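Local structure of RahU protein (Pseudomonas aeruginosa PAO1, 6ZC2) at residues Met50-Gln53 against Pro57-Ile60; Ile60-Arg65 against Ser70-Ser75; Ser75-Asp80 against Met85-Trp90; Asn100-Thr105 against Gly126-Thr131. The protein is a bacterial aegerolysin that interacts with the membrane sphingolipid ceramide phosphorylethanolamine. All coordinates share one frame; numbering follows the deposited sequence. Where two conformers were deposited one is given.

Overall arrangement
The fold is a beta-sandwich, and the four contacts follow one another along the chain without nesting or crossing. Interaction 1 closes the short connection 54-56, by which the chain leaves edge strand 51-53 of the five-stranded sheet for strand 58-63 of the other sheet. Interaction 2 starts on Ile60, where interaction 1 ends, and closes loop 66-69 as the chain returns to the five-stranded sheet in strand 72-80. From the shared Ser75, interaction 3 pairs that strand with 83-92 in a hairpin. Interaction 4 closes the longest excursion, from edge strand 101-106, which pairs with 83-92, back to strand 126-134 of the opposing sheet. Ile60, shared by interactions 1 and 2, packs on Phe76 of interaction 3.

Interaction 1: residues Met50-Gln53 against Pro57-Ile60; sequences MNVQ and PQWI. With EDO (1,2-ethanediol), chain H; EDO (1,2-ethanediol), chain G.
Met50 and Gln58 lie alongside each other, running opposite ways, with the Met50 methyl beside the Gln58 amide, at one margin of the beta-sandwich, where strand 51-53 of one sheet gives way to strand 58-63 of the other. The polar contacts centre on the Gln58 amide. Its chain, extended beyond CG (chi2 179°), reaches the opposite backbone, and NE2 makes a weak, bent hydrogen bond to Asn51 O (3.1 Å, 129° at the hydrogen). NE2 also donates to a water that accepts from Gln53 N as well, so one amide nitrogen reaches two points of segment 50-53, one weakly and one through water. The side-chain carbonyls of that segment point elsewhere: Asn51 OD1 bonds to Arg23 and Gln53 OE1 to Thr19, both on strand 19-27. Ethanediol molecules take up Asn51 N and Trp59 N.

Van der Waals contacts make up the rest. Val52 CG2 rests 4.1 Å from Gln58 NE2, while its CG1 is 3.9 Å from Gln58 N. Met50 runs out to CG and SD and then bends (chi3 70°), which lays its end between two residues of the other strand: SD makes an apolar contact with Ile60 CG1 at 3.9 Å, and the methyl CE lies 3.4 Å from Gln58 OE1.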
# COMPACT_ATOMS: atom_id res chain seq x y z
N MET A 50 -2.40 -6.86 9.99
CA MET A 50 -0.95 -6.76 10.06
C MET A 50 -0.50 -5.68 11.04
O MET A 50 -1.06 -4.58 11.08
CB MET A 50 -0.38 -6.41 8.68
CG MET A 50 -0.59 -7.45 7.61
SD MET A 50 -0.12 -6.87 5.96
CE MET A 50 1.66 -6.80 6.11
N ASN A 51 0.55 -5.99 11.81
CA ASN A 51 1.28 -5.01 12.62
C ASN A 51 2.72 -5.00 12.13
O ASN A 51 3.38 -6.05 12.10
CB ASN A 51 1.25 -5.39 14.11
CG ASN A 51 -0.06 -5.03 14.79
OD1 ASN A 51 -1.00 -4.56 14.16
ND2 ASN A 51 -0.12 -5.24 16.09
N VAL A 52 3.22 -3.83 11.73
CA VAL A 52 4.56 -3.68 11.18
C VAL A 52 5.44 -2.99 12.22
O VAL A 52 5.07 -1.95 12.77
CB VAL A 52 4.54 -2.91 9.85
CG1 VAL A 52 5.95 -2.88 9.23
CG2 VAL A 52 3.55 -3.54 8.87
N GLN A 53 6.61 -3.58 12.50
CA GLN A 53 7.53 -3.11 13.53
C GLN A 53 8.69 -2.32 12.93
O GLN A 53 9.23 -2.68 11.87
CB GLN A 53 8.11 -4.27 14.33
CG GLN A 53 7.08 -5.29 14.79
CD GLN A 53 6.06 -4.70 15.75
OE1 GLN A 53 6.32 -3.70 16.42
NE2 GLN A 53 4.89 -5.33 15.81
N PRO A 57 10.67 -3.99 7.91
CA PRO A 57 9.61 -3.67 6.94
C PRO A 57 8.88 -4.91 6.45
O PRO A 57 9.45 -6.00 6.32
CB PRO A 57 10.37 -2.99 5.79
CG PRO A 57 11.56 -2.39 6.45
CD PRO A 57 11.95 -3.35 7.56
N GLN A 58 7.59 -4.72 6.15
CA GLN A 58 6.74 -5.74 5.53
C GLN A 58 6.11 -5.14 4.28
O GLN A 58 5.97 -3.93 4.16
CB GLN A 58 5.65 -6.23 6.49
CG GLN A 58 6.17 -7.02 7.68
CD GLN A 58 5.06 -7.46 8.61
OE1 GLN A 58 4.08 -8.07 8.18
NE2 GLN A 58 5.20 -7.15 9.89
N TRP A 59 5.70 -6.02 3.36
CA TRP A 59 5.16 -5.61 2.07
C TRP A 59 3.68 -5.93 1.95
O TRP A 59 3.24 -7.02 2.32
CB TRP A 59 5.92 -6.30 0.94
CG TRP A 59 7.35 -5.88 0.79
CD1 TRP A 59 8.41 -6.24 1.58
CD2 TRP A 59 7.88 -5.03 -0.23
NE1 TRP A 59 9.56 -5.67 1.12
CE2 TRP A 59 9.27 -4.92 0.00
CE3 TRP A 59 7.33 -4.34 -1.32
CZ2 TRP A 59 10.12 -4.17 -0.82
CZ3 TRP A 59 8.16 -3.59 -2.13
CH2 TRP A 59 9.54 -3.51 -1.88
N ILE A 60 2.92 -4.99 1.40
CA ILE A 60 1.52 -5.18 1.03
C ILE A 60 1.45 -5.13 -0.49
O ILE A 60 1.76 -4.09 -1.09
CB ILE A 60 0.62 -4.12 1.66
CG1 ILE A 60 0.70 -4.21 3.19
CG2 ILE A 60 -0.82 -4.27 1.19
CD1 ILE A 60 0.09 -3.04 3.90
C1 EDO H . 2.02 -8.55 10.58
O1 EDO H . 1.37 -8.81 11.84
C2 EDO H . 1.80 -9.72 9.64
O2 EDO H . 2.89 -10.65 9.76
C1 EDO G . 8.27 -9.65 3.31
O1 EDO G . 7.63 -9.65 2.03
C2 EDO G . 7.22 -9.79 4.40
O2 EDO G . 6.26 -8.73 4.28
O HOH W 1 7.50 -5.96 11.13

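Interaction 2: residues Ile60-Arg65 against Ser70-Ser75; sequences IASCGR and SGTQGS. With EDO (1,2-ethanediol), chain D; EDO (1,2-ethanediol), chain C.
Thr72 meets Ser62 hydroxyl to hydroxyl where the two sheets of the sandwich come together, at the base of the loop that joins strand 58-63 to strand 72-80. Thr72, with the largest buried surface here, has OG1 on the side of CB away from its own backbone nitrogen (chi1 171°) and donates from it to Ser62 OG at 2.6 Å. Its methyl CG2 lies against the neighbouring backbone, 3.8 Å from Ser62 O, and its CB is 3.8 Å from Cys63 C. Ser62 likewise holds OG opposite its backbone nitrogen (chi1 -180°), and the two oxygens meet between antiparallel chains. Gly64, second to Thr72 in buried surface, brings bare backbone against backbone: its CA approaches Gly71 O at 3.4 Å in a CA-H...O contact, where the two chains come within 4.2 Å, measured between Gly64 CA and Gly71 CA.

Toward the loop a single water bridges the segments, accepting from Arg65 N, donating to Gly71 O and bonding to Ser70 OG. Arg65 itself turns away to a salt bridge with Glu41.

Both hydroxyls have second partners: Trp90 NE1 bonds to Thr72 OG1, and Ser62 OG to Lys31 O. The result is a buried relay from an indole of one sheet through two hydroxyls to a backbone carbonyl of the other, which satisfies polar atoms inside the sandwich and links its halves by hydrogen bonds.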
# COMPACT_ATOMS: atom_id res chain seq x y z
N ILE A 60 2.92 -4.99 1.40
CA ILE A 60 1.52 -5.18 1.03
C ILE A 60 1.45 -5.13 -0.49
O ILE A 60 1.76 -4.09 -1.09
CB ILE A 60 0.62 -4.12 1.66
CG1 ILE A 60 0.70 -4.21 3.19
CG2 ILE A 60 -0.82 -4.27 1.19
CD1 ILE A 60 0.09 -3.04 3.90
N ALA A 61 1.06 -6.23 -1.12
CA ALA A 61 1.11 -6.35 -2.57
C ALA A 61 -0.27 -6.68 -3.13
O ALA A 61 -1.04 -7.44 -2.52
CB ALA A 61 2.12 -7.43 -3.01
N SER A 62 -0.58 -6.11 -4.29
CA SER A 62 -1.86 -6.32 -4.94
C SER A 62 -1.67 -6.37 -6.45
O SER A 62 -0.83 -5.64 -6.99
CB SER A 62 -2.85 -5.20 -4.57
OG SER A 62 -4.12 -5.38 -5.17
N CYS A 63 -2.44 -7.23 -7.12
CA CYS A 63 -2.37 -7.33 -8.57
C CYS A 63 -3.78 -7.53 -9.12
O CYS A 63 -4.73 -7.83 -8.38
CB CYS A 63 -1.44 -8.46 -9.03
SG CYS A 63 -1.96 -10.13 -8.56
N GLY A 64 -3.92 -7.35 -10.43
CA GLY A 64 -5.17 -7.68 -11.07
C GLY A 64 -5.46 -9.16 -11.01
O GLY A 64 -4.56 -10.00 -10.88
N ARG A 65 -6.74 -9.51 -11.11
CA ARG A 65 -7.10 -10.92 -11.13
C ARG A 65 -6.59 -11.57 -12.41
O ARG A 65 -6.48 -10.92 -13.46
CB ARG A 65 -8.61 -11.11 -10.93
CG ARG A 65 -9.07 -10.66 -9.53
CD ARG A 65 -10.21 -11.51 -8.95
NE ARG A 65 -10.43 -11.25 -7.53
CZ ARG A 65 -9.87 -11.94 -6.54
NH1 ARG A 65 -10.13 -11.63 -5.27
NH2 ARG A 65 -9.05 -12.95 -6.81
N SER A 70 -8.75 -6.04 -16.21
CA SER A 70 -8.84 -5.03 -15.17
C SER A 70 -7.58 -5.15 -14.32
O SER A 70 -6.94 -6.20 -14.29
CB SER A 70 -10.10 -5.22 -14.31
OG SER A 70 -10.16 -6.53 -13.78
N GLY A 71 -7.23 -4.06 -13.65
CA GLY A 71 -6.00 -3.98 -12.87
C GLY A 71 -6.24 -4.08 -11.38
O GLY A 71 -7.05 -4.89 -10.92
N THR A 72 -5.52 -3.26 -10.62
CA THR A 72 -5.67 -3.22 -9.17
C THR A 72 -5.90 -1.79 -8.71
O THR A 72 -5.24 -0.86 -9.19
CB THR A 72 -4.46 -3.85 -8.43
OG1 THR A 72 -4.60 -3.57 -7.04
CG2 THR A 72 -3.12 -3.30 -8.92
N GLN A 73 -6.84 -1.63 -7.78
CA GLN A 73 -7.17 -0.33 -7.19
C GLN A 73 -7.69 -0.58 -5.79
O GLN A 73 -8.59 -1.40 -5.60
CB GLN A 73 -8.24 0.38 -8.03
CG GLN A 73 -8.63 1.73 -7.48
CD GLN A 73 -9.66 2.43 -8.34
OE1 GLN A 73 -10.45 1.78 -9.03
NE2 GLN A 73 -9.65 3.76 -8.33
N GLY A 74 -7.14 0.13 -4.80
CA GLY A 74 -7.55 -0.10 -3.43
C GLY A 74 -6.86 0.84 -2.47
O GLY A 74 -6.26 1.84 -2.88
N SER A 75 -6.95 0.51 -1.18
CA SER A 75 -6.37 1.35 -0.14
C SER A 75 -6.17 0.55 1.14
O SER A 75 -6.74 -0.53 1.32
CB SER A 75 -7.25 2.56 0.17
OG SER A 75 -8.47 2.16 0.75
C1 EDO D . -9.19 -1.30 -12.70
O1 EDO D . -8.47 -1.66 -13.88
C2 EDO D . -8.37 -0.29 -11.92
O2 EDO D . -8.39 0.99 -12.58
C1 EDO C . 0.29 -9.18 2.86
O1 EDO C . 0.96 -10.41 2.54
C2 EDO C . -0.49 -8.72 1.63
O2 EDO C . 0.41 -8.41 0.57
O HOH W 2 -8.57 -7.20 -11.55

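Interaction 3: residues Ser75-Asp80 against Met85-Trp90; sequences SFDCYD and MGTFSW. With EDO (1,2-ethanediol), chain F.
Phe76 and Phe88 form a hydrogen-bonded pair of the antiparallel hairpin 72-80/83-92, each amide donating to the other's carbonyl at 2.9 Å between N and O. The Phe76 side chain leaves CB with CG set between backbone N and carbonyl carbon (chi1 60°), which swings the ring over toward the partner strand. On one flank CD2 reaches Trp90 CZ3 at 3.9 Å, meeting the indole at its edge. Further out CE2 touches Phe88 CD2 at 3.8 Å and CE1 faces Phe88 CB. At the tip CZ packs under that same CB at 3.7 Å. Phe88 CB thus makes a CH-pi contact over one face of Phe76, while the two rings, 25° from parallel, are too far offset to stack face on face. Val9 and Ile7 of strand 6-13, in the opposite sheet, pack against these rings.

Nearer the turn, a classic beta bulge sets two residues, Met85 and Gly86, opposite Cys78. Met85 N donates to Cys78 O at 2.8 Å, and the bond from Gly86 N to the same oxygen is weak.

The other face of the hairpin is polar. Thr87 OG1 donates to Asp77 OD1 (2.7 Å), arriving 52° out of the carboxylate plane, and Asn24 ND2 bonds to OD2. With a donor on each oxygen, Asp77 is probably kept ionised, while the aromatic side supplies the hydrophobic interior.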
# COMPACT_ATOMS: atom_id res chain seq x y z
N SER A 75 -6.95 0.51 -1.18
CA SER A 75 -6.37 1.35 -0.14
C SER A 75 -6.17 0.55 1.14
O SER A 75 -6.74 -0.53 1.32
CB SER A 75 -7.25 2.56 0.17
OG SER A 75 -8.47 2.16 0.75
N PHE A 76 -5.36 1.11 2.05
CA PHE A 76 -5.28 0.64 3.43
C PHE A 76 -4.97 1.83 4.33
O PHE A 76 -4.38 2.83 3.90
CB PHE A 76 -4.27 -0.51 3.64
CG PHE A 76 -2.85 -0.17 3.28
CD1 PHE A 76 -1.99 0.45 4.19
CD2 PHE A 76 -2.35 -0.48 2.02
CE1 PHE A 76 -0.68 0.76 3.85
CE2 PHE A 76 -1.04 -0.17 1.67
CZ PHE A 76 -0.21 0.44 2.58
N ASP A 77 -5.37 1.72 5.60
CA ASP A 77 -5.09 2.74 6.60
C ASP A 77 -3.91 2.32 7.47
O ASP A 77 -3.65 1.13 7.68
CB ASP A 77 -6.31 3.01 7.50
CG ASP A 77 -7.45 3.70 6.77
OD1 ASP A 77 -7.27 4.13 5.61
OD2 ASP A 77 -8.55 3.77 7.37
N CYS A 78 -3.20 3.32 7.99
CA CYS A 78 -2.11 3.14 8.95
C CYS A 78 -2.51 3.77 10.28
O CYS A 78 -2.96 4.93 10.30
CB CYS A 78 -0.83 3.80 8.43
SG CYS A 78 -0.19 3.07 6.91
N TYR A 79 -2.35 3.02 11.37
CA TYR A 79 -2.69 3.46 12.72
C TYR A 79 -1.50 3.36 13.67
O TYR A 79 -0.72 2.41 13.61
CB TYR A 79 -3.87 2.62 13.29
CG TYR A 79 -5.23 3.16 12.89
CD1 TYR A 79 -5.79 2.89 11.65
CD2 TYR A 79 -5.93 4.00 13.75
CE1 TYR A 79 -7.02 3.41 11.29
CE2 TYR A 79 -7.15 4.54 13.40
CZ TYR A 79 -7.70 4.24 12.17
OH TYR A 79 -8.92 4.78 11.83
N ASP A 80 -1.39 4.34 14.57
CA ASP A 80 -0.46 4.33 15.70
C ASP A 80 -1.32 4.07 16.93
O ASP A 80 -1.92 4.99 17.49
CB ASP A 80 0.23 5.69 15.79
CG ASP A 80 1.08 5.85 17.05
OD1 ASP A 80 1.39 4.84 17.72
OD2 ASP A 80 1.44 7.01 17.37
N MET A 85 -3.12 7.49 11.40
CA MET A 85 -1.99 8.19 10.79
C MET A 85 -2.31 8.68 9.38
O MET A 85 -1.89 9.79 9.01
CB MET A 85 -0.76 7.28 10.74
CG MET A 85 -0.29 6.79 12.10
SD MET A 85 0.83 5.39 11.99
CE MET A 85 1.94 6.00 10.72
N GLY A 86 -3.03 7.89 8.60
CA GLY A 86 -3.38 8.26 7.24
C GLY A 86 -3.77 7.05 6.42
O GLY A 86 -3.92 5.94 6.94
N THR A 87 -3.92 7.29 5.11
CA THR A 87 -4.43 6.29 4.17
C THR A 87 -3.52 6.23 2.94
O THR A 87 -3.22 7.27 2.35
CB THR A 87 -5.85 6.65 3.72
OG1 THR A 87 -6.72 6.69 4.86
CG2 THR A 87 -6.38 5.64 2.69
N PHE A 88 -3.11 5.02 2.56
CA PHE A 88 -2.40 4.79 1.30
C PHE A 88 -3.38 4.24 0.26
O PHE A 88 -4.10 3.28 0.55
CB PHE A 88 -1.24 3.81 1.48
CG PHE A 88 -0.39 3.69 0.25
CD1 PHE A 88 0.66 4.56 0.02
CD2 PHE A 88 -0.68 2.74 -0.72
CE1 PHE A 88 1.42 4.48 -1.13
CE2 PHE A 88 0.08 2.66 -1.88
CZ PHE A 88 1.12 3.53 -2.09
N SER A 89 -3.41 4.84 -0.93
CA SER A 89 -4.32 4.45 -2.00
C SER A 89 -3.56 4.35 -3.32
O SER A 89 -2.54 5.02 -3.51
CB SER A 89 -5.45 5.49 -2.18
OG SER A 89 -6.28 5.56 -1.04
N TRP A 90 -4.08 3.54 -4.25
CA TRP A 90 -3.44 3.38 -5.55
C TRP A 90 -4.47 3.00 -6.61
O TRP A 90 -5.56 2.49 -6.31
CB TRP A 90 -2.33 2.30 -5.53
CG TRP A 90 -2.90 0.92 -5.32
CD1 TRP A 90 -3.28 0.02 -6.29
CD2 TRP A 90 -3.20 0.30 -4.06
NE1 TRP A 90 -3.79 -1.11 -5.70
CE2 TRP A 90 -3.76 -0.96 -4.34
CE3 TRP A 90 -3.06 0.70 -2.72
CZ2 TRP A 90 -4.16 -1.83 -3.33
CZ3 TRP A 90 -3.46 -0.16 -1.73
CH2 TRP A 90 -4.02 -1.41 -2.03
C1 EDO F . -6.32 10.46 5.95
O1 EDO F . -7.13 10.52 7.14
C2 EDO F . -7.22 10.32 4.73
O2 EDO F . -8.09 9.19 4.90

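Interaction 4: residues Asn100-Thr105 against Gly126-Thr131; sequences NTWSFT and GEVTLT. With EDO (1,2-ethanediol), chain J; EDO (1,2-ethanediol), chain E.
Trp102 packs on Val128, and Phe104 on Leu130, where the two sheets of the sandwich face each other. The backbones stay well apart, with Trp102 CA and Val128 CA 9.0 Å from one another, so side chains alone bridge the space.

The CH-pi contact belongs to Trp102. Its CG sits between backbone N and carbonyl carbon (chi1 60°), and the indole is presented broadside to the opposite strand. Val128 CG2 stands over the five-membered ring, 4.2 Å from its centroid and 13° off the normal, while its other methyl, CG1, approaches the pyrrole side at NE1 (4.0 Å). An ethanediol molecule lies against the opposite face of the indole, which is thereby sandwiched between a valine and a small diol.

Purely apolar packing joins the second pair. The side chains of Phe104 and Leu130 meet at about a right angle, and the single methyl CD1 of Leu130 reaches Phe104 CB and CD1, each at 3.9 Å.

The hydrogen bonds here are to small bound molecules, probably from the crystallisation liquor, and to other parts of the chain. O1 of the same ethanediol accepts from Trp102 N (3.0 Å) and donates to Trp102 O, while its O2 donates to Asn100 O. Asn100 OD1 bonds the amine of a bound Tris molecule, and its ND2 bonds to Gly122 O and Asn119 O.

In the fold, strand 101-106 pairs through Ser103 and Thr105 with strand 83-92, and Trp102 also packs on Phe88 and Trp90. Opposite, strand 126-134 runs between strands 6-13 and 111-116, with Leu130 touching Val9 on one and Thr115 on the other.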
# COMPACT_ATOMS: atom_id res chain seq x y z
N ASN A 100 -0.99 5.73 -14.00
CA ASN A 100 -1.13 5.10 -12.69
C ASN A 100 -0.95 6.16 -11.61
O ASN A 100 -0.17 7.11 -11.77
CB ASN A 100 -0.05 4.04 -12.49
CG ASN A 100 -0.02 3.01 -13.61
OD1 ASN A 100 -1.05 2.62 -14.14
ND2 ASN A 100 1.19 2.57 -13.97
N THR A 101 -1.67 6.00 -10.50
CA THR A 101 -1.58 6.95 -9.40
C THR A 101 -1.46 6.21 -8.07
O THR A 101 -1.91 5.07 -7.93
CB THR A 101 -2.79 7.91 -9.35
OG1 THR A 101 -4.00 7.15 -9.24
CG2 THR A 101 -2.84 8.79 -10.59
N TRP A 102 -0.84 6.88 -7.10
CA TRP A 102 -0.77 6.38 -5.73
C TRP A 102 -0.45 7.55 -4.81
O TRP A 102 0.11 8.56 -5.24
CB TRP A 102 0.27 5.25 -5.58
CG TRP A 102 1.66 5.68 -5.92
CD1 TRP A 102 2.61 6.14 -5.06
CD2 TRP A 102 2.25 5.71 -7.23
NE1 TRP A 102 3.76 6.45 -5.75
CE2 TRP A 102 3.56 6.20 -7.08
CE3 TRP A 102 1.79 5.36 -8.50
CZ2 TRP A 102 4.43 6.35 -8.17
CZ3 TRP A 102 2.65 5.52 -9.58
CH2 TRP A 102 3.95 6.01 -9.40
N SER A 103 -0.83 7.40 -3.54
CA SER A 103 -0.62 8.50 -2.60
C SER A 103 -0.78 8.01 -1.16
O SER A 103 -1.53 7.06 -0.89
CB SER A 103 -1.63 9.63 -2.84
OG SER A 103 -2.94 9.18 -2.60
N PHE A 104 -0.08 8.68 -0.25
CA PHE A 104 -0.39 8.63 1.17
C PHE A 104 -1.02 9.97 1.55
O PHE A 104 -0.47 11.02 1.22
CB PHE A 104 0.86 8.39 2.02
CG PHE A 104 0.56 8.24 3.49
CD1 PHE A 104 0.10 7.03 4.00
CD2 PHE A 104 0.72 9.31 4.37
CE1 PHE A 104 -0.18 6.89 5.35
CE2 PHE A 104 0.44 9.17 5.72
CZ PHE A 104 -0.01 7.97 6.21
N THR A 105 -2.16 9.92 2.25
CA THR A 105 -2.80 11.13 2.74
C THR A 105 -2.76 11.12 4.26
O THR A 105 -3.39 10.25 4.88
CB THR A 105 -4.25 11.21 2.24
OG1 THR A 105 -4.25 11.15 0.81
CG2 THR A 105 -4.90 12.52 2.69
N GLY A 126 4.52 -1.27 -9.72
CA GLY A 126 5.73 -1.87 -9.18
C GLY A 126 5.93 -1.56 -7.71
O GLY A 126 4.98 -1.33 -6.96
N GLU A 127 7.20 -1.55 -7.29
CA GLU A 127 7.55 -1.36 -5.88
C GLU A 127 7.53 0.11 -5.50
O GLU A 127 8.18 0.94 -6.15
CB GLU A 127 8.94 -1.95 -5.60
CG GLU A 127 9.01 -3.46 -5.74
CD GLU A 127 10.33 -4.07 -5.28
OE1 GLU A 127 11.33 -3.33 -5.13
OE2 GLU A 127 10.37 -5.30 -5.08
N VAL A 128 6.81 0.43 -4.43
CA VAL A 128 6.76 1.76 -3.84
C VAL A 128 7.13 1.61 -2.37
O VAL A 128 6.60 0.73 -1.68
CB VAL A 128 5.35 2.37 -3.95
CG1 VAL A 128 5.26 3.70 -3.20
CG2 VAL A 128 4.95 2.54 -5.41
N THR A 129 8.03 2.46 -1.88
CA THR A 129 8.38 2.47 -0.46
C THR A 129 7.60 3.56 0.26
O THR A 129 7.50 4.69 -0.24
CB THR A 129 9.89 2.67 -0.27
OG1 THR A 129 10.60 1.61 -0.92
CG2 THR A 129 10.26 2.68 1.21
N LEU A 130 7.01 3.22 1.41
CA LEU A 130 6.21 4.13 2.23
C LEU A 130 6.90 4.26 3.59
O LEU A 130 6.90 3.31 4.38
CB LEU A 130 4.79 3.59 2.39
CG LEU A 130 3.86 4.37 3.32
CD1 LEU A 130 3.64 5.80 2.83
CD2 LEU A 130 2.53 3.63 3.47
N THR A 131 7.51 5.41 3.85
CA THR A 131 8.27 5.62 5.09
C THR A 131 7.45 6.49 6.05
O THR A 131 7.13 7.64 5.74
CB THR A 131 9.63 6.25 4.78
OG1 THR A 131 10.36 5.39 3.89
CG2 THR A 131 10.44 6.43 6.05
C1 EDO J . 1.68 9.51 -8.25
O1 EDO J . 0.26 9.45 -8.31
C2 EDO J . 2.25 9.15 -9.62
O2 EDO J . 1.32 9.52 -10.64
C1 EDO E . 8.83 0.60 -9.36
O1 EDO E . 9.63 1.24 -8.36
C2 EDO E . 9.58 -0.59 -9.96
O2 EDO E . 9.37 -1.78 -9.18